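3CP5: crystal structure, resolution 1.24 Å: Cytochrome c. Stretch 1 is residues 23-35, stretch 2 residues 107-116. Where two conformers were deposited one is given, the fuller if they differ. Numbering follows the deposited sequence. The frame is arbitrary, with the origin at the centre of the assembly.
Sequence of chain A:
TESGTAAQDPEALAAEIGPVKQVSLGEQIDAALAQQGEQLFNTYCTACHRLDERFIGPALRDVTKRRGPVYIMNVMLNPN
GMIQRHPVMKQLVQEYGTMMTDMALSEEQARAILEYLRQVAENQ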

# COMPACT_ATOMS: atom_id res chain seq x y z
N VAL A 23 -2.68 -3.76 12.42
CA VAL A 23 -3.85 -3.13 11.87
C VAL A 23 -5.12 -3.82 12.39
O VAL A 23 -5.09 -4.98 12.82
CB VAL A 23 -3.88 -3.17 10.34
CG1 VAL A 23 -2.69 -2.43 9.77
CG2 VAL A 23 -3.95 -4.60 9.86
N SER A 24 -6.26 -3.17 12.42
CA SER A 24 -7.55 -3.76 12.79
C SER A 24 -8.45 -3.84 11.58
O SER A 24 -8.71 -2.79 10.98
CB SER A 24 -8.21 -2.91 13.88
OG SER A 24 -9.44 -3.47 14.29
N LEU A 25 -8.95 -4.98 11.20
CA LEU A 25 -9.84 -5.08 10.02
C LEU A 25 -11.21 -5.57 10.45
O LEU A 25 -11.21 -6.39 11.38
CB LEU A 25 -9.14 -6.06 9.03
CG LEU A 25 -8.18 -5.38 8.07
CD1 LEU A 25 -7.05 -4.68 8.73
CD2 LEU A 25 -7.68 -6.18 6.89
N GLY A 26 -12.38 -5.15 9.98
CA GLY A 26 -13.60 -5.77 10.54
C GLY A 26 -13.96 -7.08 9.85
O GLY A 26 -13.14 -7.50 9.04
N GLU A 27 -15.09 -7.78 10.03
CA GLU A 27 -15.26 -9.03 9.23
C GLU A 27 -15.50 -8.75 7.76
O GLU A 27 -15.28 -9.47 6.79
CB GLU A 27 -16.41 -9.96 9.59
CG GLU A 27 -16.82 -11.00 8.56
CD GLU A 27 -15.80 -12.02 8.09
OE1 GLU A 27 -15.00 -11.79 7.15
OE2 GLU A 27 -15.79 -13.13 8.68
N GLN A 28 -16.05 -7.57 7.57
CA GLN A 28 -16.25 -7.22 6.19
C GLN A 28 -15.69 -5.83 5.97
O GLN A 28 -15.45 -5.08 6.90
CB GLN A 28 -17.69 -7.23 5.80
CG GLN A 28 -18.71 -6.84 6.82
CD GLN A 28 -19.86 -7.82 6.71
OE1 GLN A 28 -20.37 -8.32 7.70
NE2 GLN A 28 -20.24 -8.05 5.46
N ILE A 29 -15.51 -5.58 4.68
CA ILE A 29 -15.12 -4.25 4.30
C ILE A 29 -16.13 -3.20 4.77
O ILE A 29 -17.33 -3.42 4.63
CB ILE A 29 -14.95 -4.21 2.79
CG1 ILE A 29 -13.68 -4.99 2.41
CG2 ILE A 29 -14.89 -2.80 2.21
CD1 ILE A 29 -13.68 -5.50 1.01
N ASP A 30 -15.61 -2.09 5.30
CA ASP A 30 -16.40 -0.92 5.70
C ASP A 30 -16.54 -0.08 4.44
O ASP A 30 -15.63 0.56 3.93
CB ASP A 30 -15.69 -0.21 6.82
CG ASP A 30 -16.30 1.06 7.27
OD1 ASP A 30 -17.01 1.73 6.50
OD2 ASP A 30 -16.06 1.47 8.44
N ALA A 31 -17.70 -0.08 3.82
CA ALA A 31 -17.86 0.50 2.48
C ALA A 31 -17.60 1.99 2.48
O ALA A 31 -17.03 2.55 1.53
CB ALA A 31 -19.24 0.15 1.94
N ALA A 32 -18.00 2.71 3.52
CA ALA A 32 -17.71 4.16 3.56
C ALA A 32 -16.22 4.40 3.66
O ALA A 32 -15.66 5.36 3.08
CB ALA A 32 -18.38 4.84 4.72
N LEU A 33 -15.47 3.57 4.39
CA LEU A 33 -14.01 3.71 4.52
C LEU A 33 -13.32 3.40 3.21
O LEU A 33 -12.45 4.14 2.75
CB LEU A 33 -13.52 2.78 5.59
CG LEU A 33 -12.02 2.88 5.93
CD1 LEU A 33 -11.56 4.25 6.38
CD2 LEU A 33 -11.70 1.79 6.93
N ALA A 34 -13.84 2.41 2.48
CA ALA A 34 -13.34 2.10 1.15
C ALA A 34 -13.59 3.21 0.13
O ALA A 34 -12.75 3.48 -0.70
CB ALA A 34 -13.94 0.79 0.64
N GLN A 35 -14.73 3.89 0.21
CA GLN A 35 -15.02 5.02 -0.66
C GLN A 35 -14.07 6.16 -0.37
O GLN A 35 -13.56 6.79 -1.30
CB GLN A 35 -16.49 5.47 -0.52
CG GLN A 35 -16.89 6.63 -1.43
CD GLN A 35 -16.45 6.25 -2.86
OE1 GLN A 35 -17.05 5.35 -3.46
NE2 GLN A 35 -15.42 6.92 -3.35
N GLU A 107 -1.71 8.01 9.21
CA GLU A 107 -2.15 6.62 9.34
C GLU A 107 -3.62 6.48 8.90
O GLU A 107 -3.97 5.44 8.29
CB GLU A 107 -1.89 6.08 10.76
CG GLU A 107 -2.50 4.73 11.02
CD GLU A 107 -3.93 4.63 11.50
OE1 GLU A 107 -4.41 5.63 12.08
OE2 GLU A 107 -4.55 3.58 11.19
N GLU A 108 -4.53 7.37 9.29
CA GLU A 108 -5.94 7.16 8.91
C GLU A 108 -6.15 7.21 7.40
O GLU A 108 -6.93 6.46 6.90
CB GLU A 108 -6.95 8.13 9.56
CG GLU A 108 -8.42 7.67 9.34
CD GLU A 108 -9.09 7.98 7.99
OE1 GLU A 108 -8.66 8.88 7.26
OE2 GLU A 108 -10.11 7.31 7.74
N GLN A 109 -5.42 8.10 6.70
CA GLN A 109 -5.50 8.13 5.25
C GLN A 109 -5.02 6.81 4.68
O GLN A 109 -5.66 6.24 3.80
CB GLN A 109 -4.68 9.26 4.64
CG GLN A 109 -5.26 10.65 4.93
CD GLN A 109 -4.22 11.66 4.47
OE1 GLN A 109 -3.13 11.72 5.04
NE2 GLN A 109 -4.50 12.42 3.40
N ALA A 110 -3.88 6.33 5.18
CA ALA A 110 -3.34 5.07 4.66
C ALA A 110 -4.30 3.92 4.96
O ALA A 110 -4.51 3.02 4.12
CB ALA A 110 -1.95 4.82 5.24
N ARG A 111 -4.93 3.91 6.14
CA ARG A 111 -5.85 2.81 6.48
C ARG A 111 -7.08 2.83 5.57
O ARG A 111 -7.60 1.76 5.19
CB ARG A 111 -6.19 2.94 7.95
CG ARG A 111 -7.15 1.87 8.47
CD ARG A 111 -6.54 0.47 8.30
NE ARG A 111 -7.48 -0.59 8.64
CZ ARG A 111 -8.39 -1.11 7.80
NH1 ARG A 111 -8.54 -0.72 6.55
NH2 ARG A 111 -9.17 -2.08 8.27
N ALA A 112 -7.56 4.01 5.17
CA ALA A 112 -8.66 4.12 4.19
C ALA A 112 -8.26 3.57 2.84
O ALA A 112 -8.98 2.82 2.19
CB ALA A 112 -9.15 5.57 4.12
N ILE A 113 -7.06 3.94 2.36
CA ILE A 113 -6.54 3.43 1.10
C ILE A 113 -6.43 1.92 1.17
O ILE A 113 -6.79 1.21 0.21
CB ILE A 113 -5.22 4.13 0.69
CG1 ILE A 113 -5.45 5.62 0.44
CG2 ILE A 113 -4.61 3.46 -0.52
CD1 ILE A 113 -4.19 6.42 0.24
N LEU A 114 -5.97 1.37 2.30
CA LEU A 114 -5.90 -0.10 2.43
C LEU A 114 -7.28 -0.74 2.31
O LEU A 114 -7.41 -1.74 1.61
CB LEU A 114 -5.29 -0.47 3.78
CG LEU A 114 -5.22 -1.95 4.15
CD1 LEU A 114 -4.32 -2.70 3.17
CD2 LEU A 114 -4.84 -2.25 5.56
N GLU A 115 -8.30 -0.12 2.86
CA GLU A 115 -9.67 -0.58 2.73
C GLU A 115 -10.13 -0.60 1.27
O GLU A 115 -10.78 -1.57 0.80
CB GLU A 115 -10.65 0.21 3.60
CG GLU A 115 -11.87 -0.59 3.91
CD GLU A 115 -11.76 -1.63 5.00
OE1 GLU A 115 -12.82 -2.01 5.54
OE2 GLU A 115 -10.63 -2.05 5.32
N TYR A 116 -9.81 0.45 0.53
CA TYR A 116 -10.06 0.49 -0.90
C TYR A 116 -9.35 -0.63 -1.64
O TYR A 116 -9.92 -1.33 -2.50
CB TYR A 116 -9.68 1.85 -1.47
CG TYR A 116 -9.74 1.92 -2.99
CD1 TYR A 116 -10.93 1.80 -3.66
CD2 TYR A 116 -8.62 2.13 -3.77
CE1 TYR A 116 -11.00 1.88 -5.06
CE2 TYR A 116 -8.66 2.20 -5.13
CZ TYR A 116 -9.86 2.08 -5.79
OH TYR A 116 -9.92 2.14 -7.15
O HOH W 1 -6.24 -0.45 11.50
O HOH W 2 -12.24 -2.64 8.15

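Three residues carry most of this contact: Glu115 with 110 Å² covered, Leu33 with 100 Å² and Arg111 with 76 Å². The two helices cross at -106°, their axes approaching to 7.5 Å, so each meets the other over a short length, and the loop before Ala31 supplies further partners, as does Ala34, whose O lies 3.6 Å from Tyr116 CB.

Glu115 points its CA-to-CB bond toward stretch 1 and is buried, which makes the pairing of its carboxylate oxygens important. Asp30 N donates to Glu115 OE1 at 2.8 Å with an N-H...O angle of 175°, a nearly linear hydrogen bond. Water 2 donates to Glu115 OE1 at 2.7 Å and accepts from Gly26 N at 3.1 Å, extending the link back along the loop. Asp30 is also the N-cap of the helix: its OD1 accepts from Leu33 N at 3.2 Å (158°). Its backbone nitrogen thus ties the helix start to Glu115 while its side chain caps the first turn.

The other carboxylate oxygen holds Arg111 within the same helix, one turn back. Arg111 NH1 to Glu115 OE2 is a salt bridge of 2.8 Å, with a hydrogen-bond angle of 166°. The anchored guanidinium reaches the loop through Arg111 NH2, which donates to Ser24 O at 2.8 Å and 172°; Arg111 NE adds a weak bond to Ser24 O, at 3.4 Å and 137°. Ser24 O lies at the guanidinium edge, near its plane, as suits an acceptor for these N-H groups.

Leu33 fits as a knob among Glu108, Arg111, Ala112 and Glu115. Its CD1 meets Ala112 CB at 3.6 Å, an apolar contact, and its CG lies 3.8 Å from Glu115 CB. Its CD2 covers one face of the guanidinium, 4.1 Å from Arg111 NH1, while Ser24 O and Glu115 OE2 lie at the edge.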